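Local coordinates for protein malate dehydrogenase (PDB 3I0P) that probably catalyses the NAD-dependent interconversion of malate and oxaloacetate in Entamoeba histolytica, at residues D12-K15 and E16-Q20; I52-F55 and K56-Y59; M101-A104 and I105-K109; K302-G305 and D306-T310. All coordinates share one frame; numbering follows the deposited sequence.

Interaction 1: residues D12-K15 and E16-Q20; sequences DTIK and EFMYQ
With CG2 of Ile-14 anti to the backbone N (its other branch, CG1, at chi1 -59°) and the Met-18 chain bent at both chi2 and chi3, the methyl CE of Met-18 is brought back along the helix until it lies 4.1 Å from Ile-14 CG2. The two side chains run alongside each other in a common direction, as an i/i+4 pair one helical turn apart. The folded thioether also covers the backbone beneath it, since Met-18 CE comes within 3.9 Å of Ile-14 O. That same carbonyl oxygen takes the N-H of Met-18 at 3.1 Å, one rung of a regular ladder. The ladder starts with Glu-16 N to Asp-12 O at 2.9 Å, nearly straight at 171°, and ends with Tyr-19 N to Lys-15 O, longer at 3.3 Å. Helix 11-24 is two-sided here: Asp-12 and Glu-16 lie on its solvent-exposed face, whereas Ile-14, Phe-17 and Met-18 are buried. The apolar side meets several elements: Ile-14 packs on Ile-40 of helix 29-45 and on Leu-344 of strand 342-345, while Phe-17 packs against helix 346-359, on Met-352 and Leu-355.

Interaction 2: residues I52-F55 and K56-Y59; sequences IQRF and KTVY
Ile-52 meets Lys-56 through a water: its carbonyl O can receive a hydrogen bond from the water, 2.7 Å away, and the same water accepts from Lys-56 N. Gln-53 repeats the scheme more loosely, because its O can be held only weakly by a second water that accepts from Thr-57 N. Two N-H groups of the first helical turn are thus served by solvent rather than directly by the chain. Arg-54, at the N-cap position, makes the first direct bond into residues 56-59, its O taking Val-58 N at 3.1 Å. Its side chain bends at chi2 (47°) and again at chi3, which carries CG and CD across the CG2 methyl of Val-58. Thr-57 OG1 sits near the guanidinium plane, at its edge. Phe-55 O then accepts Tyr-59 N at 3.2 Å, a bent bond (136°) whose donor stands above the carbonyl plane. Residues 56-59 also include a wider pi-type turn. Phe-55 O lies at the edge of the Tyr-59 ring, one face of which carries Val-58 CG1. Beyond the segments, Tyr-59 OH bonds His-123 ND1, and its ring meets His-94. The whole exemplifies a helix N-terminus with Arg-54 at the N-cap, whose first-turn N-H groups of Lys-56 and Thr-57 bond to water, here starting helix 55-64 close to the NAD pocket.

Interaction 3: residues M101-A104 and I105-K109; sequences MKMA and IEKAK
Met-101 and Ile-105 meet on the inner side of helix 93-111, the connecting helix of a beta-alpha-beta unit between strands 83-87 and 113-121. Apolar contact comes first. The Met-101 chain leaves with CG anti to the backbone N (chi1 176°) and then folds at chi2 and chi3, passing at a slant to Ile-105, so that Met-101 CG rests 4.0 Å from Ile-105 CD1. Both residues lean on the central sheet, Met-101 on Phe-286 and Ile-105 on Ala-288. Ala-104, on another part of the inward surface, meets Val-116, and Met-103 reaches both Val-116 and Ile-76. Backbone hydrogen bonds form the second group, each an i/i+4 link: Ile-105 N to Met-101 O is 2.7 Å, whereas Lys-107 N to Met-103 O, at 3.1 Å, is straighter (171°). The last, Ala-108 N to Ala-104 O, is bent to 136°. The third kind is ionic and reaches outside the segments: Lys-107 NZ forms a salt bridge with Glu-79 and also bonds Thr-80 O, tying the helix to the end of strand 75-79. On its way there the lysine chain crosses over a backbone carbonyl, Lys-107 CG lying 3.2 Å from Met-103 O.

Interaction 4: residues K302-G305 and D306-T310; sequences KNVG and DINRT
Lys-302 and Asp-306 join through a salt bridge in which Lys-302 NZ donates to the syn lone pair of Asp-306 OD2 at 2.9 Å. The other carboxylate oxygen is taken by Arg-309: NH1 lies 2.7 Å from Asp-306 OD1, which sits in the guanidinium plane at its edge. One carboxylate thus serves two cations, and their shared charge would probably favour its ionised form. The bend of Arg-309 at chi3 (-136°) lays its guanidinium over the backbone of Gly-305, whose C faces one side of the group. Arg-309 NH2 has a further salt bridge to Asp-173. Among the backbone acceptors, Lys-302 O takes Asp-306 N at 2.8 Å, Asn-303 O takes Ile-307 N, Val-304 O takes Asn-308 N, and Gly-305 O takes Arg-309 N at 2.7 Å. Asp-306 O accepts twice, from Thr-310 N at 2.9 Å and Thr-310 OG1 at 2.7 Å, the two donors reaching it from opposite faces of its plane. Side-chain amides find partners farther off: Asn-303 OD1 accepts from Arg-295, and Asn-308 ND2 donates to Glu-174. Val-304 packs on Cys-260 of the second subunit and Asn-303 on Phe-266 of that second subunit. What results is a salt-bridge network with i/i+4 (Lys-302 to Asp-306) and i/i+3 (Asp-306 to Arg-309) links on interface helix 297-312.

Along the chain the four interactions come in series, each a short local contact, three of them within a helix and interaction 2 at a helix start. Interactions 1 and 2 are neighbours, with centres 13 Å apart, and touch directly: Met-18 packs on Phe-55 and Ile-52. Helices 11-24 and 55-64 thereby share one apolar layer with helix 346-359. Interaction 3 stands apart, about 28 Å between centres from interaction 1, on a helix against the seven-stranded mixed sheet. Interaction 4 lies across the chain's centre from interaction 2, about 37 Å between centres. Interactions 1 and 2 thus join N-terminal helices to helix 346-359, interaction 3 packs a crossover helix on the sheet, and interaction 4 lies on a helix at the dimer interface.

Interaction 1: residues D12-K15 and E16-Q20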
loop_
_atom_site.group_PDB
_atom_site.type_symbol
_atom_site.label_atom_id
_atom_site.label_comp_id
_atom_site.label_asym_id
_atom_site.label_seq_id
_atom_site.Cartn_x
_atom_site.Cartn_y
_atom_site.Cartn_z
ATOM N N ASP A 12 19.632 -27.279 4.194
ATOM C CA ASP A 12 19.073 -28.618 4.372
ATOM C C ASP A 12 19.064 -29.056 5.837
ATOM O O ASP A 12 18.053 -29.564 6.309
ATOM C CB ASP A 12 19.817 -29.656 3.522
ATOM C CG ASP A 12 19.508 -29.542 2.022
ATOM O OD1 ASP A 12 18.320 -29.474 1.623
ATOM O OD2 ASP A 12 20.475 -29.550 1.230
ATOM N N THR A 13 20.180 -28.861 6.545
ATOM C CA THR A 13 20.263 -29.196 7.974
ATOM C C THR A 13 19.190 -28.446 8.768
ATOM O O THR A 13 18.443 -29.058 9.529
ATOM C CB THR A 13 21.677 -28.896 8.591
ATOM O OG1 THR A 13 22.685 -29.633 7.894
ATOM C CG2 THR A 13 21.737 -29.268 10.072
ATOM N N ILE A 14 19.125 -27.127 8.575
ATOM C CA ILE A 14 18.158 -26.268 9.251
ATOM C C ILE A 14 16.720 -26.690 8.936
ATOM O O ILE A 14 15.884 -26.776 9.844
ATOM C CB ILE A 14 18.386 -24.777 8.886
ATOM C CG1 ILE A 14 19.795 -24.337 9.288
ATOM C CG2 ILE A 14 17.337 -23.876 9.549
ATOM C CD1 ILE A 14 20.249 -23.050 8.642
ATOM N N LYS A 15 16.459 -26.949 7.650
ATOM C CA LYS A 15 15.172 -27.426 7.119
ATOM C C LYS A 15 14.703 -28.692 7.805
ATOM O O LYS A 15 13.603 -28.730 8.350
ATOM C CB LYS A 15 15.325 -27.775 5.633
ATOM C CG LYS A 15 14.692 -26.869 4.622
ATOM C CD LYS A 15 14.973 -27.422 3.234
ATOM C CE LYS A 15 13.840 -27.121 2.253
ATOM N NZ LYS A 15 14.382 -26.823 0.886
ATOM N N GLU A 16 15.544 -29.730 7.756
ATOM C CA GLU A 16 15.233 -31.054 8.302
ATOM C C GLU A 16 15.055 -31.011 9.808
ATOM O O GLU A 16 14.180 -31.684 10.357
ATOM C CB GLU A 16 16.344 -32.048 7.945
ATOM C CG GLU A 16 16.433 -33.278 8.861
ATOM C CD GLU A 16 15.419 -34.366 8.522
ATOM O OE1 GLU A 16 14.513 -34.121 7.696
ATOM O OE2 GLU A 16 15.529 -35.472 9.087
ATOM N N PHE A 17 15.887 -30.207 10.464
ATOM C CA PHE A 17 15.915 -30.124 11.925
ATOM C C PHE A 17 14.627 -29.527 12.434
ATOM O O PHE A 17 14.034 -30.022 13.386
ATOM C CB PHE A 17 17.096 -29.273 12.391
ATOM C CG PHE A 17 17.120 -29.029 13.870
ATOM C CD1 PHE A 17 17.512 -30.040 14.751
ATOM C CD2 PHE A 17 16.757 -27.789 14.389
ATOM C CE1 PHE A 17 17.539 -29.820 16.133
ATOM C CE2 PHE A 17 16.776 -27.554 15.772
ATOM C CZ PHE A 17 17.169 -28.570 16.645
ATOM N N MET A 18 14.195 -28.467 11.762
ATOM C CA MET A 18 12.994 -27.737 12.128
ATOM C C MET A 18 11.787 -28.671 12.036
ATOM O O MET A 18 10.934 -28.698 12.920
ATOM C CB MET A 18 12.851 -26.540 11.199
ATOM C CG MET A 18 12.557 -25.250 11.904
ATOM S SD MET A 18 13.386 -23.769 11.286
ATOM C CE MET A 18 13.250 -23.937 9.498
ATOM N N TYR A 19 11.759 -29.470 10.978
ATOM C CA TYR A 19 10.680 -30.402 10.716
ATOM C C TYR A 19 10.650 -31.561 11.723
ATOM O O TYR A 19 9.570 -31.997 12.139
ATOM C CB TYR A 19 10.817 -30.890 9.277
ATOM C CG TYR A 19 10.001 -32.091 8.871
ATOM C CD1 TYR A 19 8.627 -31.992 8.647
ATOM C CD2 TYR A 19 10.619 -33.319 8.650
ATOM C CE1 TYR A 19 7.877 -33.110 8.246
ATOM C CE2 TYR A 19 9.886 -34.439 8.248
ATOM C CZ TYR A 19 8.521 -34.325 8.047
ATOM O OH TYR A 19 7.811 -35.426 7.649
ATOM N N GLN A 20 11.824 -32.053 12.124
ATOM C CA GLN A 20 11.881 -33.126 13.117
ATOM C C GLN A 20 11.456 -32.631 14.501
ATOM O O GLN A 20 10.694 -33.304 15.193
ATOM C CB GLN A 20 13.257 -33.796 13.176
ATOM C CG GLN A 20 13.722 -34.485 11.881
ATOM C CD GLN A 20 12.804 -35.604 11.386
ATOM O OE1 GLN A 20 12.213 -36.354 12.170
ATOM N NE2 GLN A 20 12.704 -35.728 10.061
#

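Interaction 2: residues I52-F55 and K56-Y59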
loop_
_atom_site.group_PDB
_atom_site.type_symbol
_atom_site.label_atom_id
_atom_site.label_comp_id
_atom_site.label_asym_id
_atom_site.label_seq_id
_atom_site.Cartn_x
_atom_site.Cartn_y
_atom_site.Cartn_z
ATOM N N ILE A 52 14.936 -19.791 11.639
ATOM C CA ILE A 52 15.610 -20.537 12.717
ATOM C C ILE A 52 16.028 -19.700 13.942
ATOM O O ILE A 52 15.949 -20.180 15.069
ATOM C CB ILE A 52 16.788 -21.424 12.158
ATOM C CG1 ILE A 52 17.308 -22.427 13.197
ATOM C CG2 ILE A 52 17.917 -20.575 11.602
ATOM C CD1 ILE A 52 16.301 -23.467 13.648
ATOM N N GLN A 53 16.453 -18.453 13.730
ATOM C CA GLN A 53 16.932 -17.595 14.835
ATOM C C GLN A 53 15.817 -17.207 15.799
ATOM O O GLN A 53 16.047 -16.534 16.812
ATOM C CB GLN A 53 17.641 -16.351 14.301
ATOM C CG GLN A 53 18.911 -16.684 13.546
ATOM C CD GLN A 53 19.646 -15.465 13.017
ATOM O OE1 GLN A 53 20.176 -15.488 11.898
ATOM N NE2 GLN A 53 19.693 -14.395 13.816
ATOM N N ARG A 54 14.614 -17.674 15.485
ATOM C CA ARG A 54 13.429 -17.351 16.247
ATOM C C ARG A 54 12.620 -18.621 16.459
ATOM O O ARG A 54 11.545 -18.596 17.043
ATOM C CB ARG A 54 12.621 -16.319 15.467
ATOM C CG ARG A 54 11.928 -15.265 16.304
ATOM C CD ARG A 54 12.829 -14.637 17.375
ATOM N NE ARG A 54 13.833 -13.740 16.814
ATOM C CZ ARG A 54 14.875 -13.278 17.498
ATOM N NH1 ARG A 54 15.040 -13.637 18.766
ATOM N NH2 ARG A 54 15.757 -12.460 16.923
ATOM N N PHE A 55 13.156 -19.740 15.991
ATOM C CA PHE A 55 12.471 -21.020 16.049
ATOM C C PHE A 55 12.089 -21.378 17.474
ATOM O O PHE A 55 10.915 -21.639 17.757
ATOM C CB PHE A 55 13.357 -22.113 15.442
ATOM C CG PHE A 55 12.705 -23.459 15.346
ATOM C CD1 PHE A 55 11.469 -23.611 14.727
ATOM C CD2 PHE A 55 13.350 -24.583 15.843
ATOM C CE1 PHE A 55 10.870 -24.860 14.626
ATOM C CE2 PHE A 55 12.771 -25.833 15.747
ATOM C CZ PHE A 55 11.528 -25.980 15.130
ATOM N N LYS A 56 13.075 -21.363 18.372
ATOM C CA LYS A 56 12.850 -21.775 19.751
ATOM C C LYS A 56 11.857 -20.891 20.526
ATOM O O LYS A 56 10.870 -21.401 21.077
ATOM C CB LYS A 56 14.155 -21.908 20.533
ATOM C CG LYS A 56 13.959 -22.747 21.781
ATOM C CD LYS A 56 15.117 -22.674 22.748
ATOM C CE LYS A 56 14.654 -23.094 24.151
ATOM N NZ LYS A 56 13.902 -22.015 24.860
ATOM N N THR A 57 12.121 -19.585 20.578
ATOM C CA THR A 57 11.336 -18.694 21.437
ATOM C C THR A 57 9.956 -18.345 20.877
ATOM O O THR A 57 9.001 -18.213 21.641
ATOM C CB THR A 57 12.083 -17.396 21.767
ATOM O OG1 THR A 57 12.363 -16.694 20.555
ATOM C CG2 THR A 57 13.393 -17.691 22.504
ATOM N N VAL A 58 9.843 -18.208 19.558
ATOM C CA VAL A 58 8.589 -17.734 18.960
ATOM C C VAL A 58 7.636 -18.874 18.590
ATOM O O VAL A 58 6.424 -18.668 18.464
ATOM C CB VAL A 58 8.861 -16.729 17.791
ATOM C CG1 VAL A 58 7.593 -16.354 17.034
ATOM C CG2 VAL A 58 9.531 -15.480 18.343
ATOM N N TYR A 59 8.175 -20.081 18.459
ATOM C CA TYR A 59 7.354 -21.232 18.087
ATOM C C TYR A 59 7.378 -22.377 19.110
ATOM O O TYR A 59 6.337 -22.694 19.696
ATOM C CB TYR A 59 7.674 -21.693 16.657
ATOM C CG TYR A 59 7.470 -20.565 15.668
ATOM C CD1 TYR A 59 6.184 -20.184 15.270
ATOM C CD2 TYR A 59 8.558 -19.835 15.169
ATOM C CE1 TYR A 59 5.993 -19.126 14.386
ATOM C CE2 TYR A 59 8.367 -18.778 14.283
ATOM C CZ TYR A 59 7.085 -18.436 13.891
ATOM O OH TYR A 59 6.890 -17.390 13.020
HETATM O O HOH W 1 15.588 -20.998 17.575
HETATM O O HOH W 2 14.711 -18.500 19.278
#

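Interaction 3: residues M101-A104 and I105-K109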
loop_
_atom_site.group_PDB
_atom_site.type_symbol
_atom_site.label_atom_id
_atom_site.label_comp_id
_atom_site.label_asym_id
_atom_site.label_seq_id
_atom_site.Cartn_x
_atom_site.Cartn_y
_atom_site.Cartn_z
ATOM N N MET A 101 -4.093 -18.708 1.352
ATOM C CA MET A 101 -3.633 -18.177 0.075
ATOM C C MET A 101 -3.816 -19.191 -1.058
ATOM O O MET A 101 -4.311 -18.841 -2.128
ATOM C CB MET A 101 -2.176 -17.687 0.167
ATOM C CG MET A 101 -1.584 -17.194 -1.153
ATOM S SD MET A 101 -2.456 -15.815 -1.941
ATOM C CE MET A 101 -1.675 -14.400 -1.169
ATOM N N LYS A 102 -3.434 -20.447 -0.823
ATOM C CA LYS A 102 -3.658 -21.509 -1.810
ATOM C C LYS A 102 -5.121 -21.523 -2.220
ATOM O O LYS A 102 -5.459 -21.735 -3.379
ATOM C CB LYS A 102 -3.285 -22.871 -1.242
ATOM C CG LYS A 102 -1.860 -23.262 -1.464
ATOM C CD LYS A 102 -1.496 -24.518 -0.669
ATOM C CE LYS A 102 -2.202 -25.776 -1.181
ATOM N NZ LYS A 102 -1.862 -26.950 -0.314
ATOM N N MET A 103 -5.974 -21.290 -1.233
ATOM C CA MET A 103 -7.406 -21.238 -1.410
ATOM C C MET A 103 -7.804 -19.998 -2.213
ATOM O O MET A 103 -8.616 -20.093 -3.134
ATOM C CB MET A 103 -8.048 -21.238 -0.034
ATOM C CG MET A 103 -9.513 -21.506 -0.009
ATOM S SD MET A 103 -9.993 -22.178 1.598
ATOM C CE MET A 103 -11.766 -22.157 1.327
ATOM N N ALA A 104 -7.219 -18.845 -1.887
ATOM C CA ALA A 104 -7.448 -17.633 -2.671
ATOM C C ALA A 104 -6.973 -17.774 -4.125
ATOM O O ALA A 104 -7.608 -17.247 -5.040
ATOM C CB ALA A 104 -6.797 -16.440 -2.006
ATOM N N ILE A 105 -5.860 -18.482 -4.329
ATOM C CA ILE A 105 -5.324 -18.750 -5.667
ATOM C C ILE A 105 -6.292 -19.617 -6.472
ATOM O O ILE A 105 -6.609 -19.318 -7.629
ATOM C CB ILE A 105 -3.941 -19.449 -5.598
ATOM C CG1 ILE A 105 -2.870 -18.479 -5.101
ATOM C CG2 ILE A 105 -3.541 -20.016 -6.958
ATOM C CD1 ILE A 105 -1.608 -19.165 -4.589
ATOM N N GLU A 106 -6.759 -20.684 -5.836
ATOM C CA GLU A 106 -7.666 -21.646 -6.429
ATOM C C GLU A 106 -8.919 -20.937 -6.955
ATOM O O GLU A 106 -9.332 -21.148 -8.097
ATOM C CB GLU A 106 -8.019 -22.682 -5.362
ATOM C CG GLU A 106 -8.587 -24.000 -5.864
ATOM C CD GLU A 106 -9.236 -24.819 -4.739
ATOM O OE1 GLU A 106 -9.306 -24.323 -3.582
ATOM O OE2 GLU A 106 -9.677 -25.962 -5.018
ATOM N N LYS A 107 -9.500 -20.085 -6.112
ATOM C CA LYS A 107 -10.637 -19.238 -6.475
ATOM C C LYS A 107 -10.316 -18.218 -7.568
ATOM O O LYS A 107 -11.193 -17.864 -8.359
ATOM C CB LYS A 107 -11.167 -18.489 -5.249
ATOM C CG LYS A 107 -11.574 -19.373 -4.097
ATOM C CD LYS A 107 -12.249 -18.572 -3.008
ATOM C CE LYS A 107 -12.861 -19.488 -1.968
ATOM N NZ LYS A 107 -13.890 -20.392 -2.569
ATOM N N ALA A 108 -9.082 -17.726 -7.606
ATOM C CA ALA A 108 -8.716 -16.757 -8.636
ATOM C C ALA A 108 -8.646 -17.452 -9.986
ATOM O O ALA A 108 -9.110 -16.911 -10.985
ATOM C CB ALA A 108 -7.402 -16.053 -8.307
ATOM N N LYS A 109 -8.093 -18.666 -9.992
ATOM C CA LYS A 109 -7.976 -19.479 -11.201
ATOM C C LYS A 109 -9.333 -19.832 -11.801
ATOM O O LYS A 109 -9.480 -19.910 -13.022
ATOM C CB LYS A 109 -7.190 -20.753 -10.910
ATOM C CG LYS A 109 -5.717 -20.526 -10.605
ATOM C CD LYS A 109 -4.962 -20.058 -11.828
ATOM C CE LYS A 109 -3.513 -20.463 -11.736
ATOM N NZ LYS A 109 -2.748 -19.875 -12.860
#

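Interaction 4: residues K302-G305 and D306-T310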
loop_
_atom_site.group_PDB
_atom_site.type_symbol
_atom_site.label_atom_id
_atom_site.label_comp_id
_atom_site.label_asym_id
_atom_site.label_seq_id
_atom_site.Cartn_x
_atom_site.Cartn_y
_atom_site.Cartn_z
ATOM N N LYS A 302 6.895 -9.985 -19.135
ATOM C CA LYS A 302 7.795 -9.165 -19.936
ATOM C C LYS A 302 7.668 -7.673 -19.570
ATOM O O LYS A 302 8.667 -6.969 -19.389
ATOM C CB LYS A 302 7.496 -9.423 -21.424
ATOM C CG LYS A 302 7.964 -8.351 -22.403
ATOM C CD LYS A 302 9.069 -8.854 -23.322
ATOM C CE LYS A 302 9.331 -7.844 -24.455
ATOM N NZ LYS A 302 9.901 -6.544 -23.968
ATOM N N ASN A 303 6.432 -7.208 -19.438
ATOM C CA ASN A 303 6.166 -5.820 -19.097
ATOM C C ASN A 303 6.747 -5.451 -17.710
ATOM O O ASN A 303 7.392 -4.407 -17.558
ATOM C CB ASN A 303 4.657 -5.567 -19.193
ATOM C CG ASN A 303 4.296 -4.094 -19.383
ATOM O OD1 ASN A 303 3.182 -3.783 -19.808
ATOM N ND2 ASN A 303 5.210 -3.191 -19.054
ATOM N N VAL A 304 6.536 -6.321 -16.718
ATOM C CA VAL A 304 7.076 -6.134 -15.364
ATOM C C VAL A 304 8.606 -6.065 -15.386
ATOM O O VAL A 304 9.214 -5.152 -14.799
ATOM C CB VAL A 304 6.577 -7.251 -14.401
ATOM C CG1 VAL A 304 7.383 -7.285 -13.102
ATOM C CG2 VAL A 304 5.083 -7.089 -14.116
ATOM N N GLY A 305 9.219 -7.020 -16.084
ATOM C CA GLY A 305 10.664 -7.014 -16.310
ATOM C C GLY A 305 11.144 -5.724 -16.949
ATOM O O GLY A 305 12.116 -5.127 -16.487
ATOM N N ASP A 306 10.461 -5.291 -18.010
ATOM C CA ASP A 306 10.777 -4.021 -18.652
ATOM C C ASP A 306 10.758 -2.851 -17.665
ATOM O O ASP A 306 11.624 -1.969 -17.740
ATOM C CB ASP A 306 9.814 -3.734 -19.808
ATOM C CG ASP A 306 10.159 -4.498 -21.074
ATOM O OD1 ASP A 306 11.317 -4.948 -21.215
ATOM O OD2 ASP A 306 9.260 -4.636 -21.934
ATOM N N ILE A 307 9.776 -2.835 -16.759
ATOM C CA ILE A 307 9.709 -1.795 -15.723
ATOM C C ILE A 307 10.954 -1.868 -14.828
ATOM O O ILE A 307 11.643 -0.864 -14.639
ATOM C CB ILE A 307 8.353 -1.833 -14.922
ATOM C CG1 ILE A 307 7.232 -1.164 -15.733
ATOM C CG2 ILE A 307 8.466 -1.161 -13.549
ATOM C CD1 ILE A 307 5.839 -1.708 -15.446
ATOM N N ASN A 308 11.251 -3.065 -14.321
ATOM C CA ASN A 308 12.440 -3.315 -13.506
ATOM C C ASN A 308 13.739 -2.939 -14.208
ATOM O O ASN A 308 14.604 -2.262 -13.625
ATOM C CB ASN A 308 12.493 -4.783 -13.068
ATOM C CG ASN A 308 11.490 -5.107 -11.969
ATOM O OD1 ASN A 308 10.985 -4.213 -11.298
ATOM N ND2 ASN A 308 11.211 -6.387 -11.773
ATOM N N ARG A 309 13.872 -3.365 -15.464
ATOM C CA ARG A 309 15.082 -3.084 -16.233
ATOM C C ARG A 309 15.279 -1.596 -16.476
ATOM O O ARG A 309 16.402 -1.095 -16.374
ATOM C CB ARG A 309 15.088 -3.849 -17.540
ATOM C CG ARG A 309 15.350 -5.317 -17.330
ATOM C CD ARG A 309 15.289 -6.077 -18.626
ATOM N NE ARG A 309 14.536 -7.305 -18.439
ATOM C CZ ARG A 309 13.326 -7.515 -18.940
ATOM N NH1 ARG A 309 12.732 -6.589 -19.674
ATOM N NH2 ARG A 309 12.711 -8.660 -18.716
ATOM N N THR A 310 14.183 -0.898 -16.774
ATOM C CA THR A 310 14.203 0.549 -16.952
ATOM C C THR A 310 14.631 1.222 -15.665
ATOM O O THR A 310 15.484 2.107 -15.680
ATOM C CB THR A 310 12.827 1.080 -17.389
ATOM O OG1 THR A 310 12.454 0.446 -18.610
ATOM C CG2 THR A 310 12.854 2.595 -17.599
#